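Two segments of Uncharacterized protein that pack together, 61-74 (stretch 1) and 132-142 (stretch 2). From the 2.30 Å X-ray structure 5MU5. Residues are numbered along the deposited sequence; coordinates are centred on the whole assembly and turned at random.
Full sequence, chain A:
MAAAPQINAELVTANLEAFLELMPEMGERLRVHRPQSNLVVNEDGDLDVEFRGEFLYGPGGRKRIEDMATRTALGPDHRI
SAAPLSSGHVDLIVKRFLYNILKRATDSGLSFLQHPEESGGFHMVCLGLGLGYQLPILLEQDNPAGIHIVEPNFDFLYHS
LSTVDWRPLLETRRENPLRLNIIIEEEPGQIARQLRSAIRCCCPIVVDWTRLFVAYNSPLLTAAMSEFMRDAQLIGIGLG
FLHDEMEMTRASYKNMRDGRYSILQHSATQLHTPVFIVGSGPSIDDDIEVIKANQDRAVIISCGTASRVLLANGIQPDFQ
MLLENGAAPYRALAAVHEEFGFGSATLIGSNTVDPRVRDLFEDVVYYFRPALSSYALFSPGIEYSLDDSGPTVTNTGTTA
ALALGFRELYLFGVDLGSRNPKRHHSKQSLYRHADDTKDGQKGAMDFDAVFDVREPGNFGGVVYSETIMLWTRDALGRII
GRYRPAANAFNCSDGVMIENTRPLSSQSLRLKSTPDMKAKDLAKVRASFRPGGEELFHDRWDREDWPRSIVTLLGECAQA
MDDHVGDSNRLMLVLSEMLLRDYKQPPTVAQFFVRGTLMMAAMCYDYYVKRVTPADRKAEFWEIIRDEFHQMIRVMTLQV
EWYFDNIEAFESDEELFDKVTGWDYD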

# COMPACT_ATOMS: atom_id res chain seq x y z
N GLY A 61 16.30 37.37 11.30
CA GLY A 61 15.79 36.12 10.74
C GLY A 61 15.38 35.12 11.80
O GLY A 61 14.37 34.43 11.68
N ARG A 62 16.19 35.04 12.86
CA ARG A 62 15.90 34.17 13.98
C ARG A 62 14.56 34.56 14.60
O ARG A 62 13.68 33.72 14.76
CB ARG A 62 17.00 34.26 15.04
CG ARG A 62 16.65 33.48 16.29
CD ARG A 62 17.76 33.51 17.32
NE ARG A 62 17.50 32.54 18.36
CZ ARG A 62 18.37 32.16 19.29
NH1 ARG A 62 19.59 32.69 19.32
NH2 ARG A 62 18.01 31.25 20.18
N LYS A 63 14.42 35.83 14.94
CA LYS A 63 13.19 36.32 15.53
C LYS A 63 11.98 36.03 14.64
O LYS A 63 10.93 35.69 15.13
CB LYS A 63 13.30 37.82 15.78
CG LYS A 63 12.07 38.45 16.41
CD LYS A 63 12.30 39.93 16.58
CE LYS A 63 11.12 40.63 17.21
NZ LYS A 63 11.44 42.07 17.41
N ARG A 64 12.14 36.19 13.33
CA ARG A 64 11.05 35.95 12.38
C ARG A 64 10.60 34.49 12.41
O ARG A 64 9.41 34.20 12.54
CB ARG A 64 11.48 36.37 10.97
CG ARG A 64 10.44 36.12 9.87
CD ARG A 64 10.82 36.74 8.52
NE ARG A 64 9.61 37.09 7.74
CZ ARG A 64 9.18 38.33 7.46
NH1 ARG A 64 9.86 39.42 7.83
NH2 ARG A 64 8.05 38.49 6.76
N ILE A 65 11.56 33.57 12.31
CA ILE A 65 11.25 32.15 12.28
C ILE A 65 10.65 31.69 13.62
O ILE A 65 9.71 30.88 13.64
CB ILE A 65 12.49 31.28 11.87
CG1 ILE A 65 12.04 29.91 11.39
CG2 ILE A 65 13.48 31.07 13.00
CD1 ILE A 65 11.13 29.97 10.18
N GLU A 66 11.16 32.24 14.72
CA GLU A 66 10.65 31.88 16.04
C GLU A 66 9.24 32.39 16.25
O GLU A 66 8.43 31.72 16.88
CB GLU A 66 11.59 32.37 17.15
CG GLU A 66 12.85 31.51 17.29
CD GLU A 66 13.78 31.98 18.41
OE1 GLU A 66 13.55 33.06 18.99
OE2 GLU A 66 14.76 31.27 18.70
N ASP A 67 8.95 33.58 15.72
CA ASP A 67 7.61 34.17 15.82
C ASP A 67 6.60 33.39 15.00
O ASP A 67 5.44 33.25 15.39
CB ASP A 67 7.60 35.67 15.40
CG ASP A 67 8.25 36.60 16.45
OD1 ASP A 67 8.42 36.17 17.62
OD2 ASP A 67 8.61 37.75 16.11
N MET A 68 7.03 32.89 13.84
CA MET A 68 6.16 32.07 13.01
C MET A 68 5.78 30.78 13.72
O MET A 68 4.63 30.37 13.64
CB MET A 68 6.80 31.75 11.67
CG MET A 68 6.85 32.95 10.76
SD MET A 68 7.70 32.62 9.21
CE MET A 68 6.66 31.34 8.50
N ALA A 69 6.74 30.17 14.41
CA ALA A 69 6.48 28.93 15.15
C ALA A 69 5.51 29.20 16.29
O ALA A 69 4.58 28.44 16.52
CB ALA A 69 7.78 28.32 15.67
N THR A 70 5.71 30.30 17.00
CA THR A 70 4.80 30.72 18.07
C THR A 70 3.39 31.04 17.56
O THR A 70 2.40 30.63 18.16
CB THR A 70 5.36 31.97 18.75
OG1 THR A 70 6.62 31.64 19.32
CG2 THR A 70 4.41 32.49 19.82
N ARG A 71 3.31 31.78 16.47
CA ARG A 71 2.04 32.25 15.91
C ARG A 71 1.18 31.15 15.26
O ARG A 71 -0.04 31.31 15.17
CB ARG A 71 2.35 33.37 14.89
CG ARG A 71 1.19 33.85 14.03
CD ARG A 71 1.62 34.78 12.89
NE ARG A 71 2.24 34.11 11.74
CZ ARG A 71 1.59 33.48 10.74
NH1 ARG A 71 0.25 33.35 10.74
NH2 ARG A 71 2.29 32.94 9.72
N THR A 72 1.79 30.06 14.81
CA THR A 72 1.08 29.03 14.05
C THR A 72 0.66 27.77 14.82
O THR A 72 0.36 26.74 14.23
CB THR A 72 1.91 28.59 12.82
OG1 THR A 72 3.23 28.20 13.21
CG2 THR A 72 1.99 29.71 11.84
N ALA A 73 0.61 27.88 16.14
CA ALA A 73 0.30 26.73 16.99
C ALA A 73 -1.07 26.10 16.76
O ALA A 73 -1.22 24.89 16.94
CB ALA A 73 0.41 27.12 18.46
N LEU A 74 -2.06 26.91 16.38
CA LEU A 74 -3.46 26.45 16.34
C LEU A 74 -4.18 26.52 14.99
O LEU A 74 -5.23 25.92 14.83
CB LEU A 74 -4.26 27.25 17.37
CG LEU A 74 -3.74 27.21 18.82
CD1 LEU A 74 -4.42 28.27 19.68
CD2 LEU A 74 -3.92 25.82 19.43
N GLY A 132 17.68 25.27 13.20
CA GLY A 132 16.77 24.63 14.15
C GLY A 132 16.21 25.50 15.24
O GLY A 132 15.68 24.98 16.22
N TYR A 133 16.30 26.81 15.10
CA TYR A 133 15.72 27.74 16.07
C TYR A 133 14.20 27.48 16.31
O TYR A 133 13.70 27.67 17.41
CB TYR A 133 15.93 29.18 15.62
CG TYR A 133 17.37 29.64 15.58
CD1 TYR A 133 18.19 29.49 16.69
CD2 TYR A 133 17.91 30.26 14.45
CE1 TYR A 133 19.51 29.91 16.68
CE2 TYR A 133 19.22 30.70 14.43
CZ TYR A 133 20.02 30.51 15.56
OH TYR A 133 21.33 30.93 15.58
N GLN A 134 13.48 27.02 15.30
CA GLN A 134 12.06 26.71 15.45
C GLN A 134 11.76 25.51 16.36
O GLN A 134 10.73 25.50 17.02
CB GLN A 134 11.37 26.49 14.08
CG GLN A 134 11.83 25.28 13.25
CD GLN A 134 13.15 25.48 12.52
OE1 GLN A 134 13.78 26.52 12.63
NE2 GLN A 134 13.57 24.48 11.76
N LEU A 135 12.66 24.53 16.40
CA LEU A 135 12.40 23.24 17.10
C LEU A 135 11.96 23.29 18.55
O LEU A 135 10.94 22.70 18.89
CB LEU A 135 13.59 22.28 16.98
CG LEU A 135 13.77 21.61 15.63
CD1 LEU A 135 14.99 20.71 15.69
CD2 LEU A 135 12.55 20.81 15.22
N PRO A 136 12.72 23.95 19.43
CA PRO A 136 12.26 24.00 20.81
C PRO A 136 10.80 24.40 20.90
O PRO A 136 10.04 23.75 21.60
CB PRO A 136 13.13 25.10 21.42
CG PRO A 136 14.36 25.17 20.58
CD PRO A 136 14.00 24.66 19.22
N ILE A 137 10.41 25.44 20.18
CA ILE A 137 9.04 25.97 20.24
C ILE A 137 7.99 24.98 19.72
O ILE A 137 6.98 24.76 20.37
CB ILE A 137 8.92 27.31 19.48
CG1 ILE A 137 9.81 28.37 20.13
CG2 ILE A 137 7.46 27.80 19.47
CD1 ILE A 137 10.07 29.60 19.28
N LEU A 138 8.23 24.40 18.55
CA LEU A 138 7.29 23.44 17.95
C LEU A 138 7.12 22.20 18.84
O LEU A 138 6.02 21.68 18.99
CB LEU A 138 7.75 23.03 16.54
CG LEU A 138 7.88 24.11 15.45
CD1 LEU A 138 8.56 23.57 14.19
CD2 LEU A 138 6.51 24.65 15.10
N LEU A 139 8.21 21.74 19.43
CA LEU A 139 8.19 20.57 20.31
C LEU A 139 7.39 20.82 21.56
O LEU A 139 6.59 19.98 21.97
CB LEU A 139 9.62 20.14 20.67
CG LEU A 139 10.42 19.67 19.44
CD1 LEU A 139 11.88 19.44 19.80
CD2 LEU A 139 9.80 18.43 18.80
N GLU A 140 7.59 21.99 22.16
CA GLU A 140 6.85 22.37 23.36
C GLU A 140 5.35 22.51 23.08
O GLU A 140 4.53 22.15 23.92
CB GLU A 140 7.43 23.67 23.95
CG GLU A 140 6.96 23.99 25.36
CD GLU A 140 5.53 24.53 25.42
OE1 GLU A 140 5.10 25.27 24.50
OE2 GLU A 140 4.83 24.21 26.41
N GLN A 141 4.99 23.02 21.91
CA GLN A 141 3.58 23.19 21.56
C GLN A 141 2.88 21.86 21.33
O GLN A 141 1.83 21.61 21.90
CB GLN A 141 3.45 24.05 20.30
CG GLN A 141 3.85 25.52 20.47
CD GLN A 141 3.96 26.25 19.14
OE1 GLN A 141 4.20 25.63 18.11
NE2 GLN A 141 3.80 27.56 19.16
N ASP A 142 3.47 21.00 20.51
CA ASP A 142 2.81 19.78 20.06
C ASP A 142 3.21 18.48 20.75
O ASP A 142 2.43 17.53 20.74
CB ASP A 142 3.02 19.60 18.56
CG ASP A 142 2.38 20.71 17.75
OD1 ASP A 142 1.24 21.11 18.06
OD2 ASP A 142 3.00 21.17 16.78

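At the centre of the contact sits Ala-69, a buried residue whose CA-to-CB bond points toward the other stretch. Its methyl group lies 3.8 Å from Ile-137 CG2 and 3.9 Å from Leu-138 CD2 (both measured from Ala-69 CB), so one small side chain touches two branched ones. The two helices, 61-71 and the one ending at 142, run nearly parallel, 9° apart, with their axes 8.9 Å apart at closest approach. Alanine suits this place because it fills the gap between the helices without holding them apart: Ala-69 CB also comes within 4.3 Å of Gln-134 O, a backbone oxygen of the other stretch.

Ile-137 returns the contact from the second helix. Its CB points toward stretch 1, and with chi1 in m and chi2 in t its CD1 reaches the backbone of the first helix, 3.6 Å from Glu-66 O, while Ile-137 CG2 rests against both Ala-69 and Thr-70, 3.8 Å from Ala-69 CB and 3.9 Å from Thr-70 OG1. The branched chain thus covers both side-chain and backbone atoms of the first helix. The hydroxyl of Thr-70 is not lost to this apolar neighbour, for Thr-70 OG1 donates to Glu-66 O at 3.0 Å within its own helix.

Toward the N-terminal end, Ile-65 extends the apolar packing, its CG2 lying 4.1 Å from Tyr-133 CB. Ile-65 CG1 also lies 4.0 Å from Gln-134 OE1, an oxygen that the contact buries without a hydrogen-bonding partner, a small cost of the packing. Tyr-133 has the largest covered area, 90 Å². Arg-62, extended with chi1 to chi3 all t, lies over the ring: Arg-62 CD stands 4.0 Å from the Tyr-133 ring centroid, almost on the ring normal, in a CH-pi contact, and Arg-62 NE lies over the same face, 3.5 Å from Tyr-133 CD1. Arginine serves well here, because the N-H of NE, in the guanidinium plane, is still free to point at Glu-66, where Arg-62 NE donates to Glu-66 OE2 at 3.0 Å in a salt bridge. That bridge lies within stretch 1 and is compatible with the arginine lying over the ring face, and the same Glu-66 OE2 is 3.9 Å from Tyr-133 CB.

At the opposite end the contact is polar. Gln-141 NE2 donates to Ala-69 O at 2.9 Å, the one hydrogen bond between the stretches. This carbonyl is available near the C-terminal end of the helix, where Thr-72 leaves helical geometry and Ala-73 N does not take it up. Glutamine has the length and the amide donor to reach it, and the methyl of Ala-73 packs against the amide, with Ala-73 CB 3.5 Å from Gln-141 NE2.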